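Local atomic coordinates of Sso-CP2 metallo-carboxypetidase (Sulfolobus solfataricus, PDB entry 4MMO), a protein that probably hydrolyses peptides from the carboxyl end as a zinc-dependent carboxypeptidase of the M20 family. Residues Y405-A408 and E413-K416; F88-T91 and R96-A99. One frame throughout, in Å; residues are numbered along the deposited sequence.

Contact 1. Residues Y405-A408 and E413-K416; sequences YSNA and ENIK
Tyr405 and Ser406 meet Asn414 and Lys416 in a mixed polar and ring contact, where the loop after strand 395-396 folds back on strand 414-416. The Tyr405 ring is approached on both faces and along one edge. Lys416 lies across one face in an extended chain, its CE in a CH-pi contact 3.9 Å from the ring centroid. Towards the rim of the opposite face sits Ser406 OG, and Asn414 OD1 comes up in the ring plane, 3.4 Å from Tyr405 CD1. With CG between the backbone N and the carbonyl carbon (chi1 60°), the tyrosine carries its hydroxyl to the last strand residue. There OH accepts a nearly straight bond from Lys416 N (2.8 Å, 166° at the hydrogen) and also pairs with Asp419 in the helix that follows. Cutting Tyr405 back to an alanine is likely to leave Lys416 N and Asp419 without the hydroxyl they share, and the lysine chain without a ring to lie on. Ser406 grips Asn414 twice: OG donates to Asn414 O (2.9 Å) in the carbonyl plane, while Asn414 N donates to Ser406 O at 3.0 Å. OG is also bonded to Gly403 N, which should help fix its rotation. Glu413 CG rests 3.4 Å from Ser406 O, while its carboxylate reaches the N-terminal end of helix 102-121, bonding Ser103 N and Asp104 N and forming a salt bridge with Arg100. Asp104 binds zinc, consistent with a second-shell role for the Glu413 end in this M20 metal site.

Contact 2. Residues F88-T91 and R96-A99; sequences FSAT and RIYA
In Ile97, chi1 of -55° sets CG1 beside the backbone N and CG2 anti to that N, beside the carbonyl carbon, where CG2 packs on Ala90 CB at 4.1 Å. Tyr98 has a similar first torsion (-73°), and its ring presents an edge to Thr91 O, which lies in the ring plane 3.7 Å from Tyr98 CD1. The backbones pair in an antiparallel, bulged way. Tyr98 N donates to Thr91 O at 2.9 Å, 158° at the hydrogen, but the return bond from Thr91 N to Tyr98 O is weak at 3.4 Å. Ala90 and Thr91 both face Tyr98, a G1 beta bulge in which Ala90 takes the left-handed helical conformation. Ala99 CB packs 3.8 Å from Ala90 CA, at the bulge. Within residues 88-91, Thr91 OG1 donates to Ser89 OG (2.9 Å), and that serine is bonded in turn to Ala86 O. Beyond the pairing, Ile97 packs on Leu5 and Leu8 of helix 3-12, and Arg85 makes a cation-pi contact with Tyr98. The chemistry is thus that of a bulged strand pair: one short, fairly straight backbone bond with a weak return partner, beside ordinary apolar contact among Ala90, Ile97 and Ala99.

From the N terminus, contact 2 comes first: residues 88-91 and 96-99 close a short hairpin whose turn is at 94-95, and the chain then enters helix 102-121. Some three hundred residues later contact 1 closes the loop 409-412, just before helix 417-433. The two closures are in series, neither nesting nor crossing, yet their centres lie only about 10 Å apart. Strand 96-98 is the middle of a three-stranded antiparallel sheet, with 91-93 on one side and 414-416 on the other. Probable hydrogen bonds from Ala99 N to Glu413 O (2.9 Å) and from Ile97 N to Ile415 O (3.0 Å) tie these sequence-distant regions together, contact 1 being the one close to the zinc site.

Contact 1. Residues Y405-A408 and E413-K416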
loop_
_atom_site.group_PDB
_atom_site.type_symbol
_atom_site.label_atom_id
_atom_site.label_comp_id
_atom_site.label_asym_id
_atom_site.label_seq_id
_atom_site.Cartn_x
_atom_site.Cartn_y
_atom_site.Cartn_z
ATOM N N TYR A 405 2.700 10.471 29.242
ATOM C CA TYR A 405 1.330 10.916 29.002
ATOM C C TYR A 405 1.224 11.842 27.793
ATOM O O TYR A 405 0.122 12.163 27.349
ATOM C CB TYR A 405 0.833 11.684 30.231
ATOM C CG TYR A 405 1.676 12.908 30.537
ATOM C CD1 TYR A 405 1.400 14.132 29.943
ATOM C CD2 TYR A 405 2.759 12.832 31.406
ATOM C CE1 TYR A 405 2.173 15.245 30.207
ATOM C CE2 TYR A 405 3.538 13.943 31.677
ATOM C CZ TYR A 405 3.242 15.147 31.074
ATOM O OH TYR A 405 4.014 16.259 31.341
ATOM N N SER A 406 2.368 12.271 27.272
ATOM C CA SER A 406 2.422 13.430 26.383
ATOM C C SER A 406 1.860 13.236 24.971
ATOM O O SER A 406 1.575 14.217 24.293
ATOM C CB SER A 406 3.860 13.940 26.284
ATOM O OG SER A 406 4.235 14.631 27.463
ATOM N N ASN A 407 1.709 11.992 24.528
ATOM C CA ASN A 407 1.193 11.714 23.187
ATOM C C ASN A 407 1.978 12.435 22.086
ATOM O O ASN A 407 1.395 13.027 21.175
ATOM C CB ASN A 407 -0.297 12.073 23.093
ATOM C CG ASN A 407 -1.193 11.055 23.776
ATOM O OD1 ASN A 407 -0.924 9.853 23.747
ATOM N ND2 ASN A 407 -2.268 11.532 24.392
ATOM N N ALA A 408 3.303 12.392 22.177
ATOM C CA ALA A 408 4.147 12.925 21.116
ATOM C C ALA A 408 4.024 12.034 19.881
ATOM O O ALA A 408 3.924 10.811 19.997
ATOM C CB ALA A 408 5.594 13.005 21.575
ATOM N N GLU A 413 -1.292 16.091 21.686
ATOM C CA GLU A 413 -0.025 16.173 22.392
ATOM C C GLU A 413 -0.118 17.227 23.486
ATOM O O GLU A 413 -0.701 18.292 23.280
ATOM C CB GLU A 413 1.111 16.525 21.432
ATOM C CG GLU A 413 2.452 16.736 22.123
ATOM C CD GLU A 413 3.553 17.101 21.151
ATOM O OE1 GLU A 413 3.339 16.951 19.929
ATOM O OE2 GLU A 413 4.627 17.553 21.606
ATOM N N ASN A 414 0.466 16.932 24.645
ATOM C CA ASN A 414 0.419 17.854 25.772
ATOM C C ASN A 414 1.533 17.626 26.787
ATOM O O ASN A 414 2.128 16.550 26.829
ATOM C CB ASN A 414 -0.924 17.722 26.486
ATOM C CG ASN A 414 -1.048 16.414 27.240
ATOM O OD1 ASN A 414 -0.671 16.323 28.405
ATOM N ND2 ASN A 414 -1.566 15.390 26.574
ATOM N N ILE A 415 1.811 18.646 27.596
ATOM C CA ILE A 415 2.719 18.510 28.735
ATOM C C ILE A 415 2.094 19.110 29.995
ATOM O O ILE A 415 1.384 20.115 29.932
ATOM C CB ILE A 415 4.099 19.171 28.476
ATOM C CG1 ILE A 415 3.961 20.671 28.201
ATOM C CG2 ILE A 415 4.793 18.497 27.305
ATOM C CD1 ILE A 415 5.184 21.455 28.575
ATOM N N LYS A 416 2.351 18.485 31.138
ATOM C CA LYS A 416 1.930 19.048 32.412
ATOM C C LYS A 416 2.717 20.325 32.657
ATOM O O LYS A 416 3.937 20.355 32.487
ATOM C CB LYS A 416 2.166 18.056 33.551
ATOM C CG LYS A 416 1.289 16.819 33.492
ATOM C CD LYS A 416 1.621 15.850 34.613
ATOM C CE LYS A 416 0.980 14.490 34.378
ATOM N NZ LYS A 416 1.354 13.495 35.421
#

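Contact 2. Residues F88-T91 and R96-A99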
loop_
_atom_site.group_PDB
_atom_site.type_symbol
_atom_site.label_atom_id
_atom_site.label_comp_id
_atom_site.label_asym_id
_atom_site.label_seq_id
_atom_site.Cartn_x
_atom_site.Cartn_y
_atom_site.Cartn_z
ATOM N N PHE A 88 -2.553 23.788 17.382
ATOM C CA PHE A 88 -1.667 24.892 17.743
ATOM C C PHE A 88 -2.353 25.959 18.596
ATOM O O PHE A 88 -1.912 27.103 18.654
ATOM C CB PHE A 88 -1.044 25.486 16.482
ATOM C CG PHE A 88 -0.171 24.515 15.745
ATOM C CD1 PHE A 88 1.107 24.229 16.206
ATOM C CD2 PHE A 88 -0.631 23.865 14.611
ATOM C CE1 PHE A 88 1.916 23.324 15.543
ATOM C CE2 PHE A 88 0.173 22.958 13.941
ATOM C CZ PHE A 88 1.449 22.686 14.409
ATOM N N SER A 89 -3.419 25.570 19.284
ATOM C CA SER A 89 -4.108 26.484 20.185
ATOM C C SER A 89 -3.310 26.707 21.470
ATOM O O SER A 89 -3.401 27.774 22.078
ATOM C CB SER A 89 -5.501 25.949 20.526
ATOM O OG SER A 89 -5.435 24.639 21.063
ATOM N N ALA A 90 -2.519 25.709 21.866
ATOM C CA ALA A 90 -1.799 25.741 23.142
ATOM C C ALA A 90 -2.780 26.023 24.270
ATOM O O ALA A 90 -2.535 26.857 25.138
ATOM C CB ALA A 90 -0.692 26.781 23.118
ATOM N N THR A 91 -3.907 25.326 24.226
ATOM C CA THR A 91 -4.957 25.487 25.215
ATOM C C THR A 91 -4.498 24.962 26.563
ATOM O O THR A 91 -3.897 23.891 26.648
ATOM C CB THR A 91 -6.221 24.719 24.788
ATOM O OG1 THR A 91 -6.759 25.312 23.599
ATOM C CG2 THR A 91 -7.281 24.734 25.888
ATOM N N ARG A 96 -2.491 21.421 32.126
ATOM C CA ARG A 96 -1.695 20.918 31.017
ATOM C C ARG A 96 -1.832 21.854 29.827
ATOM O O ARG A 96 -2.836 22.546 29.692
ATOM C CB ARG A 96 -2.163 19.520 30.618
ATOM C CG ARG A 96 -1.908 18.459 31.663
ATOM C CD ARG A 96 -2.398 17.100 31.206
ATOM N NE ARG A 96 -2.264 16.095 32.256
ATOM C CZ ARG A 96 -2.248 14.782 32.046
ATOM N NH1 ARG A 96 -2.347 14.296 30.815
ATOM N NH2 ARG A 96 -2.124 13.951 33.072
ATOM N N ILE A 97 -0.815 21.871 28.974
ATOM C CA ILE A 97 -0.851 22.643 27.740
ATOM C C ILE A 97 -1.029 21.680 26.580
ATOM O O ILE A 97 -0.265 20.731 26.448
ATOM C CB ILE A 97 0.450 23.428 27.522
ATOM C CG1 ILE A 97 0.753 24.310 28.732
ATOM C CG2 ILE A 97 0.347 24.285 26.260
ATOM C CD1 ILE A 97 2.141 24.907 28.705
ATOM N N TYR A 98 -2.026 21.934 25.736
ATOM C CA TYR A 98 -2.333 21.046 24.619
ATOM C C TYR A 98 -1.924 21.657 23.287
ATOM O O TYR A 98 -2.572 22.575 22.786
ATOM C CB TYR A 98 -3.825 20.702 24.607
ATOM C CG TYR A 98 -4.221 19.748 25.706
ATOM C CD1 TYR A 98 -4.552 20.213 26.972
ATOM C CD2 TYR A 98 -4.252 18.380 25.483
ATOM C CE1 TYR A 98 -4.908 19.341 27.983
ATOM C CE2 TYR A 98 -4.604 17.500 26.485
ATOM C CZ TYR A 98 -4.932 17.984 27.734
ATOM O OH TYR A 98 -5.284 17.109 28.735
ATOM N N ALA A 99 -0.843 21.138 22.718
ATOM C CA ALA A 99 -0.375 21.591 21.418
ATOM C C ALA A 99 0.602 20.593 20.814
ATOM O O ALA A 99 1.334 19.914 21.536
ATOM C CB ALA A 99 0.285 22.954 21.544
#